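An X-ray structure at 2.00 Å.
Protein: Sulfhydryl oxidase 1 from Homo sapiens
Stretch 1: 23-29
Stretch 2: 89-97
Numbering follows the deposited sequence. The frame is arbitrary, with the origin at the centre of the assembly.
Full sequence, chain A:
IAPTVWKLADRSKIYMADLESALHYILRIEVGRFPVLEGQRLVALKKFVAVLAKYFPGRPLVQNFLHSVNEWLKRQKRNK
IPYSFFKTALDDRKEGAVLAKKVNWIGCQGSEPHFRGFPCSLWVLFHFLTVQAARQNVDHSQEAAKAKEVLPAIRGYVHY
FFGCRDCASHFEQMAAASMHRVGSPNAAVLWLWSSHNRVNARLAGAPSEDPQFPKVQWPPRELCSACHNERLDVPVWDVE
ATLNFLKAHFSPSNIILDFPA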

# COMPACT_ATOMS: atom_id res chain seq x y z
N LEU A 23 -3.93 -7.37 2.36
CA LEU A 23 -3.02 -8.39 2.88
C LEU A 23 -3.39 -9.78 2.35
O LEU A 23 -2.54 -10.55 1.91
CB LEU A 23 -3.06 -8.43 4.41
CG LEU A 23 -2.51 -7.24 5.21
CD1 LEU A 23 -2.55 -7.58 6.69
CD2 LEU A 23 -1.09 -6.93 4.77
N HIS A 24 -4.68 -10.10 2.40
CA HIS A 24 -5.15 -11.40 1.93
C HIS A 24 -4.78 -11.63 0.45
O HIS A 24 -4.25 -12.68 0.08
CB HIS A 24 -6.67 -11.49 2.07
CG HIS A 24 -7.25 -12.77 1.56
ND1 HIS A 24 -7.01 -13.99 2.15
CD2 HIS A 24 -8.03 -13.02 0.48
CE1 HIS A 24 -7.62 -14.94 1.46
NE2 HIS A 24 -8.25 -14.38 0.44
N TYR A 25 -5.09 -10.64 -0.37
CA TYR A 25 -4.83 -10.71 -1.80
C TYR A 25 -3.34 -10.83 -2.09
O TYR A 25 -2.92 -11.57 -2.98
CB TYR A 25 -5.39 -9.46 -2.47
CG TYR A 25 -5.60 -9.61 -3.95
CD1 TYR A 25 -6.83 -10.04 -4.46
CD2 TYR A 25 -4.58 -9.33 -4.85
CE1 TYR A 25 -7.02 -10.18 -5.83
CE2 TYR A 25 -4.77 -9.46 -6.23
CZ TYR A 25 -5.99 -9.89 -6.70
OH TYR A 25 -6.19 -10.02 -8.05
N ILE A 26 -2.53 -10.10 -1.33
CA ILE A 26 -1.09 -10.15 -1.51
C ILE A 26 -0.54 -11.55 -1.27
O ILE A 26 0.13 -12.13 -2.13
CB ILE A 26 -0.38 -9.15 -0.54
CG1 ILE A 26 -0.58 -7.72 -1.05
CG2 ILE A 26 1.09 -9.48 -0.42
CD1 ILE A 26 -0.24 -6.63 -0.03
N LEU A 27 -0.83 -12.09 -0.09
CA LEU A 27 -0.34 -13.40 0.30
C LEU A 27 -0.89 -14.61 -0.47
O LEU A 27 -0.14 -15.53 -0.75
CB LEU A 27 -0.57 -13.61 1.80
CG LEU A 27 0.10 -12.60 2.76
CD1 LEU A 27 -0.53 -12.72 4.14
CD2 LEU A 27 1.60 -12.84 2.82
N ARG A 28 -2.17 -14.59 -0.79
CA ARG A 28 -2.81 -15.70 -1.49
C ARG A 28 -2.83 -15.58 -3.01
O ARG A 28 -2.83 -16.60 -3.71
CB ARG A 28 -4.26 -15.87 -1.00
CG ARG A 28 -4.41 -16.14 0.49
CD ARG A 28 -3.88 -17.52 0.84
NE ARG A 28 -4.28 -17.95 2.17
CZ ARG A 28 -3.95 -19.13 2.69
NH1 ARG A 28 -3.23 -19.99 1.98
NH2 ARG A 28 -4.35 -19.47 3.91
N ILE A 29 -2.86 -14.36 -3.53
CA ILE A 29 -2.91 -14.18 -4.98
C ILE A 29 -1.59 -13.72 -5.60
O ILE A 29 -0.95 -14.47 -6.32
CB ILE A 29 -4.02 -13.19 -5.39
CG1 ILE A 29 -5.37 -13.66 -4.84
CG2 ILE A 29 -4.08 -13.07 -6.91
CD1 ILE A 29 -5.83 -14.99 -5.39
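Stretch 2, residues 89-97: ALDDRKEGA

What shape does stretch 2 take as it meets stretch 1? Residues 23-29 form part of a longer helix, with a wider pi-type turn at 26-29. Stretch 2 is a corner between two helices: one arrives from earlier in the chain and runs through Asp92, and another starts at Glu95 and continues onward. Arg93 is the first residue to leave helical phi/psi, and Lys94, at the N-cap position with phi/psi of 50/46, completes the turn with its CA-to-CB bond pointing away from stretch 1. Backbone bonds hold the corner tight: Lys94 N donates to Asp91 O at 2.9 Å and Glu95 N to Leu90 O at 3.2 Å. The backbones stay well apart, with His24 CA 7.9 Å from Glu95 CA and Leu27 CA 8.3 Å from Leu90 CA, so side chains span the gap. In this register the later residue of stretch 1 faces the earlier residue of stretch 2.

How does Arg28 come to dominate the contact? Its CA-to-CB bond points sideways, but the side chain, with chi1 and chi2 both m and chi3 t, brings the guanidinium to the corner, where acids from both helices meet it. Arg28 NE donates to Glu95 OE2 at 3.0 Å, while Arg28 NH1 and Arg28 NH2 both donate to Asp91 OD1, at 2.9 and 2.7 Å. Both acids thus form salt bridges with one arginine, although the position of NH2 is less certain than the rest. Asp91 OD1 lies at the edge of the guanidinium, near its plane, as suits in-plane N-H donors.

What else does Glu95 hold? Its CA-to-CB bond points toward stretch 1, and chi1 and chi2 are both p. Besides accepting from Arg28, its carboxylate reaches His24: His24 ND1 donates to Glu95 OE1 at 3.1 Å, nearly straight at 164° and at the edge of the imidazole ring. One buried carboxylate therefore links two residues one helical turn apart.

Where does Leu90 fit beside these charges? It supplies the apolar part of the contact. Its CA-to-CB bond points toward stretch 1, and Leu90 CD1 packs 4.0 Å from Leu27 CB and 3.8 Å from Leu27 O. Leu90 CB also lies over one face of the Arg28 guanidinium, 3.8 Å from Arg28 NH2, while Asp91 OD1 is among the atoms at its edge.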

# COMPACT_ATOMS: atom_id res chain seq x y z
N ALA A 89 2.32 -22.66 5.43
CA ALA A 89 2.64 -21.82 6.58
C ALA A 89 1.49 -20.85 6.88
O ALA A 89 1.19 -20.56 8.04
CB ALA A 89 3.94 -21.05 6.33
N LEU A 90 0.87 -20.34 5.82
CA LEU A 90 -0.26 -19.42 5.96
C LEU A 90 -1.44 -20.19 6.55
O LEU A 90 -2.09 -19.72 7.49
CB LEU A 90 -0.67 -18.84 4.60
CG LEU A 90 0.34 -17.98 3.83
CD1 LEU A 90 -0.26 -17.57 2.50
CD2 LEU A 90 0.71 -16.75 4.64
N ASP A 91 -1.71 -21.38 6.01
CA ASP A 91 -2.82 -22.21 6.48
C ASP A 91 -2.62 -22.58 7.95
O ASP A 91 -3.56 -22.52 8.73
CB ASP A 91 -2.95 -23.50 5.65
CG ASP A 91 -3.23 -23.23 4.17
OD1 ASP A 91 -3.69 -22.12 3.83
OD2 ASP A 91 -2.99 -24.15 3.35
N ASP A 92 -1.39 -22.96 8.31
CA ASP A 92 -1.08 -23.33 9.69
C ASP A 92 -1.33 -22.19 10.65
O ASP A 92 -1.69 -22.41 11.81
CB ASP A 92 0.37 -23.79 9.82
CG ASP A 92 0.60 -25.16 9.24
OD1 ASP A 92 -0.39 -25.81 8.84
OD2 ASP A 92 1.77 -25.59 9.20
N ARG A 93 -1.13 -20.97 10.16
CA ARG A 93 -1.31 -19.79 10.98
C ARG A 93 -2.72 -19.22 10.85
O ARG A 93 -2.99 -18.09 11.26
CB ARG A 93 -0.23 -18.77 10.63
CG ARG A 93 1.14 -19.30 11.03
CD ARG A 93 2.32 -18.52 10.45
NE ARG A 93 3.58 -19.08 10.94
CZ ARG A 93 4.04 -20.30 10.63
NH1 ARG A 93 3.36 -21.09 9.82
NH2 ARG A 93 5.18 -20.73 11.16
N LYS A 94 -3.61 -20.02 10.28
CA LYS A 94 -5.02 -19.67 10.11
C LYS A 94 -5.30 -18.30 9.48
O LYS A 94 -6.17 -17.56 9.96
CB LYS A 94 -5.73 -19.74 11.48
CG LYS A 94 -5.47 -21.04 12.24
CD LYS A 94 -6.31 -21.14 13.52
CE LYS A 94 -7.80 -21.23 13.20
NZ LYS A 94 -8.63 -21.62 14.39
N GLU A 95 -4.61 -17.96 8.39
CA GLU A 95 -4.83 -16.65 7.77
C GLU A 95 -6.27 -16.46 7.31
O GLU A 95 -6.77 -15.33 7.27
CB GLU A 95 -3.87 -16.42 6.59
CG GLU A 95 -4.29 -17.00 5.25
CD GLU A 95 -5.37 -16.19 4.55
OE1 GLU A 95 -5.25 -14.95 4.45
OE2 GLU A 95 -6.34 -16.81 4.09
N GLY A 96 -6.93 -17.56 6.95
CA GLY A 96 -8.31 -17.48 6.51
C GLY A 96 -9.22 -17.05 7.65
O GLY A 96 -10.15 -16.27 7.46
N ALA A 97 -8.95 -17.56 8.85
CA ALA A 97 -9.75 -17.20 10.01
C ALA A 97 -9.40 -15.78 10.47
O ALA A 97 -10.28 -14.97 10.76
CB ALA A 97 -9.51 -18.20 11.15